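Local coordinates for 1,4-dihydroxy-2-naphthoyl-CoA hydrolase (Synechocystis sp., PDB 4K00), which catalyses the hydrolysis of 1,4-dihydroxy-2-naphthoyl-CoA to 1,4-dihydroxy-2-naphthoate and CoA in the biosynthesis of phylloquinone, at residues A[11-15]-A[16-20]; A[117-120]-A[121-124]. All blocks are in the same frame, centred on the assembly; numbering follows the deposited sequence.

Contact 1 of 2, residues A[11-15]-A[16-20]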
loop_
_atom_site.group_PDB
_atom_site.type_symbol
_atom_site.label_atom_id
_atom_site.label_comp_id
_atom_site.label_asym_id
_atom_site.label_seq_id
_atom_site.Cartn_x
_atom_site.Cartn_y
_atom_site.Cartn_z
ATOM N N ARG A 11 4.012 16.291 5.322
ATOM C CA ARG A 11 4.118 14.834 5.181
ATOM C C ARG A 11 5.582 14.407 5.229
ATOM O O ARG A 11 6.386 14.796 4.379
ATOM C CB ARG A 11 3.466 14.375 3.875
ATOM C CG ARG A 11 3.593 12.886 3.582
ATOM C CD ARG A 11 2.891 12.014 4.618
ATOM N NE ARG A 11 2.305 10.845 3.969
ATOM C CZ ARG A 11 2.997 9.788 3.550
ATOM N NH1 ARG A 11 4.314 9.712 3.743
ATOM N NH2 ARG A 11 2.364 8.787 2.943
ATOM N N GLN A 12 5.905 13.611 6.240
ATOM C CA GLN A 12 7.167 12.882 6.312
ATOM C C GLN A 12 7.186 11.679 5.376
ATOM O O GLN A 12 6.202 10.940 5.280
ATOM C CB GLN A 12 7.392 12.423 7.756
ATOM C CG GLN A 12 8.640 11.588 7.955
ATOM C CD GLN A 12 9.879 12.446 8.066
ATOM O OE1 GLN A 12 10.839 12.265 7.318
ATOM N NE2 GLN A 12 9.859 13.400 8.989
ATOM N N VAL A 13 8.311 11.474 4.690
ATOM C CA VAL A 13 8.488 10.295 3.867
ATOM C C VAL A 13 8.924 9.134 4.755
ATOM O O VAL A 13 9.918 9.227 5.476
ATOM C CB VAL A 13 9.518 10.507 2.735
ATOM C CG1 VAL A 13 9.710 9.211 1.961
ATOM C CG2 VAL A 13 9.075 11.619 1.786
ATOM N N TYR A 14 8.155 8.050 4.732
ATOM C CA TYR A 14 8.484 6.875 5.542
ATOM C C TYR A 14 9.119 5.828 4.662
ATOM O O TYR A 14 9.046 5.922 3.446
ATOM C CB TYR A 14 7.227 6.306 6.197
ATOM C CG TYR A 14 6.544 7.300 7.094
ATOM C CD1 TYR A 14 7.134 7.708 8.274
ATOM C CD2 TYR A 14 5.326 7.855 6.741
ATOM C CE1 TYR A 14 6.518 8.625 9.098
ATOM C CE2 TYR A 14 4.706 8.776 7.555
ATOM C CZ TYR A 14 5.312 9.161 8.727
ATOM O OH TYR A 14 4.698 10.082 9.544
ATOM N N LEU A 15 9.735 4.821 5.276
ATOM C CA LEU A 15 10.425 3.798 4.506
ATOM C C LEU A 15 9.472 3.183 3.477
ATOM O O LEU A 15 9.840 2.984 2.313
ATOM C CB LEU A 15 11.009 2.728 5.427
ATOM C CG LEU A 15 11.727 1.578 4.716
ATOM C CD1 LEU A 15 12.891 2.065 3.873
ATOM C CD2 LEU A 15 12.184 0.559 5.749
ATOM N N ALA A 16 8.243 2.918 3.902
ATOM C CA ALA A 16 7.252 2.265 3.028
ATOM C C ALA A 16 6.932 3.082 1.774
ATOM O O ALA A 16 6.485 2.522 0.775
ATOM C CB ALA A 16 5.965 1.996 3.803
ATOM N N ASP A 17 7.125 4.403 1.827
ATOM C CA ASP A 17 6.847 5.265 0.681
ATOM C C ASP A 17 7.882 5.089 -0.427
ATOM O O ASP A 17 7.651 5.485 -1.587
ATOM C CB ASP A 17 6.818 6.734 1.099
ATOM C CG ASP A 17 5.681 7.058 2.036
ATOM O OD1 ASP A 17 4.520 6.825 1.667
ATOM O OD2 ASP A 17 5.943 7.599 3.124
ATOM N N THR A 18 9.022 4.514 -0.071
ATOM C CA THR A 18 10.140 4.416 -1.002
ATOM C C THR A 18 10.188 3.053 -1.687
ATOM O O THR A 18 9.533 2.121 -1.256
ATOM C CB THR A 18 11.480 4.693 -0.293
ATOM O OG1 THR A 18 11.715 3.706 0.727
ATOM C CG2 THR A 18 11.464 6.090 0.333
ATOM N N ASP A 19 10.978 2.948 -2.749
ATOM C CA ASP A 19 11.115 1.696 -3.473
ATOM C C ASP A 19 12.576 1.318 -3.671
ATOM O O ASP A 19 13.480 2.031 -3.226
ATOM C CB ASP A 19 10.374 1.769 -4.809
ATOM C CG ASP A 19 11.010 2.735 -5.796
ATOM O OD1 ASP A 19 12.241 2.925 -5.774
ATOM O OD2 ASP A 19 10.257 3.288 -6.619
ATOM N N GLY A 20 12.799 0.201 -4.356
ATOM C CA GLY A 20 14.127 -0.380 -4.477
ATOM C C GLY A 20 15.090 0.450 -5.299
ATOM O O GLY A 20 16.273 0.137 -5.376
#
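R11 and D17 meet from opposite directions in a two-pronged, end-on salt bridge. NH1 of R11 lies 2.7 Å from OD2 of D17, while NH2 of R11 reaches OD1 of D17 at 3.2 Å. Both oxygens lie close to the guanidinium plane, yet the flat groups are turned 41° apart, and NH1 meets OD2 from above the carboxylate plane. The same NH1 also donates to Q12 O, which, with the two bonds to D17, limits how the guanidinium can turn.

OD2 of D17 has a second donor: the backbone N of Y14 binds its anti lone pair at 2.8 Å. With CG of D17 anti to its carbonyl carbon (chi1 -66°), the carboxylate sits beside its own backbone N, on the side of Y14 N and the R11 guanidinium. OD1 of D17 also accepts from NE2 of Q28, and NE of R11 forms a second salt bridge, with E35 of helix 26-43.

Backbone bonds close the 3-10 turn, D17 N to Y14 O at 2.9 Å and T18 N to L15 O. OG1 of T18 donates to that same L15 O at 2.6 Å, in the carbonyl plane on a lone pair.

Apolar contact is slight: CG1 of V13 lies 3.9 Å from CG2 of T18.

This is a 3-10 turn tied by side chains to the end of strand 6-12, leading in the hotdog fold to D19, the predicted active-site residue, at a subunit interface.

Contact 2 of 2, residues A[117-120]-A[121-124]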
loop_
_atom_site.group_PDB
_atom_site.type_symbol
_atom_site.label_atom_id
_atom_site.label_comp_id
_atom_site.label_asym_id
_atom_site.label_seq_id
_atom_site.Cartn_x
_atom_site.Cartn_y
_atom_site.Cartn_z
ATOM N N ILE A 117 -22.263 11.245 -6.684
ATOM C CA ILE A 117 -23.306 10.453 -7.328
ATOM C C ILE A 117 -24.288 9.883 -6.308
ATOM O O ILE A 117 -23.905 9.486 -5.203
ATOM C CB ILE A 117 -22.726 9.300 -8.169
ATOM C CG1 ILE A 117 -21.819 8.412 -7.317
ATOM C CG2 ILE A 117 -21.949 9.848 -9.354
ATOM C CD1 ILE A 117 -21.309 7.176 -8.030
ATOM N N ALA A 118 -25.556 9.856 -6.692
ATOM C CA ALA A 118 -26.579 9.194 -5.900
ATOM C C ALA A 118 -26.500 7.693 -6.129
ATOM O O ALA A 118 -26.271 7.244 -7.252
ATOM C CB ALA A 118 -27.949 9.718 -6.268
ATOM N N LEU A 119 -26.670 6.925 -5.058
ATOM C CA LEU A 119 -26.647 5.466 -5.137
ATOM C C LEU A 119 -28.059 4.937 -4.932
ATOM O O LEU A 119 -28.869 5.571 -4.259
ATOM C CB LEU A 119 -25.717 4.892 -4.061
ATOM C CG LEU A 119 -24.251 5.309 -4.135
ATOM C CD1 LEU A 119 -23.481 4.784 -2.930
ATOM C CD2 LEU A 119 -23.628 4.823 -5.437
ATOM N N PRO A 120 -28.368 3.767 -5.516
ATOM C CA PRO A 120 -27.474 2.840 -6.210
ATOM C C PRO A 120 -27.301 3.122 -7.708
ATOM O O PRO A 120 -26.469 2.486 -8.360
ATOM C CB PRO A 120 -28.174 1.491 -6.021
ATOM C CG PRO A 120 -29.615 1.833 -5.955
ATOM C CD PRO A 120 -29.726 3.212 -5.365
ATOM N N GLU A 121 -28.076 4.066 -8.238
ATOM C CA GLU A 121 -28.169 4.280 -9.683
ATOM C C GLU A 121 -26.907 4.906 -10.268
ATOM O O GLU A 121 -26.692 4.857 -11.478
ATOM C CB GLU A 121 -29.385 5.148 -10.014
ATOM C CG GLU A 121 -29.357 6.530 -9.384
ATOM C CD GLU A 121 -30.021 6.564 -8.018
ATOM O OE1 GLU A 121 -29.926 5.559 -7.280
ATOM O OE2 GLU A 121 -30.639 7.598 -7.684
ATOM N N ARG A 122 -26.077 5.487 -9.409
ATOM C CA ARG A 122 -24.805 6.091 -9.821
ATOM C C ARG A 122 -25.011 7.259 -10.792
ATOM O O ARG A 122 -24.266 7.417 -11.754
ATOM C CB ARG A 122 -23.855 5.037 -10.428
ATOM C CG ARG A 122 -23.483 3.904 -9.480
ATOM C CD ARG A 122 -22.285 3.093 -9.974
ATOM N NE ARG A 122 -21.009 3.794 -9.788
ATOM C CZ ARG A 122 -20.300 3.802 -8.659
ATOM N NH1 ARG A 122 -20.733 3.150 -7.589
ATOM N NH2 ARG A 122 -19.153 4.475 -8.596
ATOM N N LYS A 123 -26.013 8.088 -10.517
ATOM C CA LYS A 123 -26.274 9.283 -11.324
ATOM C C LYS A 123 -25.748 10.539 -10.627
ATOM O O LYS A 123 -25.818 10.644 -9.404
ATOM C CB LYS A 123 -27.772 9.433 -11.582
ATOM C CG LYS A 123 -28.286 8.585 -12.741
ATOM C CD LYS A 123 -29.404 9.288 -13.499
ATOM C CE LYS A 123 -29.408 8.920 -14.977
ATOM N NZ LYS A 123 -30.187 7.681 -15.237
ATOM N N LYS A 124 -25.232 11.483 -11.415
ATOM C CA LYS A 124 -24.625 12.697 -10.870
ATOM C C LYS A 124 -25.613 13.399 -9.953
ATOM O O LYS A 124 -26.797 13.482 -10.258
ATOM C CB LYS A 124 -24.212 13.651 -11.991
ATOM C CG LYS A 124 -23.024 13.182 -12.807
ATOM C CD LYS A 124 -23.034 13.812 -14.193
ATOM C CE LYS A 124 -22.353 12.916 -15.211
ATOM N NZ LYS A 124 -21.152 12.254 -14.630
#
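The I117 and R122 side chains cross obliquely, with the methyl CD1 of I117 lying over one face of the R122 guanidinium, 3.4 Å above its plane and offset toward the rim. CD1 of I117 comes nearest to NH2 of R122, at 3.5 Å. I117 puts CG1 between its backbone N and carbonyl carbon (chi1 56°), and an extended chi2 carries CD1 to the guanidinium face. L119 runs alongside R122, pointing the same way, its CD2 4.0 Å from NH1 of R122. An alanine in place of I117 would probably leave that guanidinium face without its apolar support and the arginine freer to turn.

E121 folds back over the turn: OE1 of E121 lies 3.0 Å from CD of P120, which follows a cis peptide bond, and OE2 of E121 approaches CB of A118.

The backbone carries the pairing. A118 N donates to K123 O at 2.8 Å; A118 O receives weak bonds from the N atoms of R122 and K123. R122, with positive phi and psi (62°/41°), and K123 both face A118, a G1 beta bulge.

This hairpin end joins strand 106-118 to the short strand 123-124, while I117 and L119 also pack on A58 of strand 57-68.

How the contacts relate
Contact 1 comes first along the chain and closes well before contact 2 opens. Their centres are 36 Å apart, their nearest atoms about 25 Å, and the middle of the subunit lies between them. Both nevertheless reach the same antiparallel sheet: strand 6-12, which leads into contact 1, pairs with 77-86, and the sheet continues through 91-100 to 106-118, the strand that enters contact 2. The two therefore mark distant ends of one hotdog domain. Contact 1 is buried, is approached by two other subunits and includes the predicted active-site residue; contact 2 is a surface turn away from that site, touched by another subunit through R122.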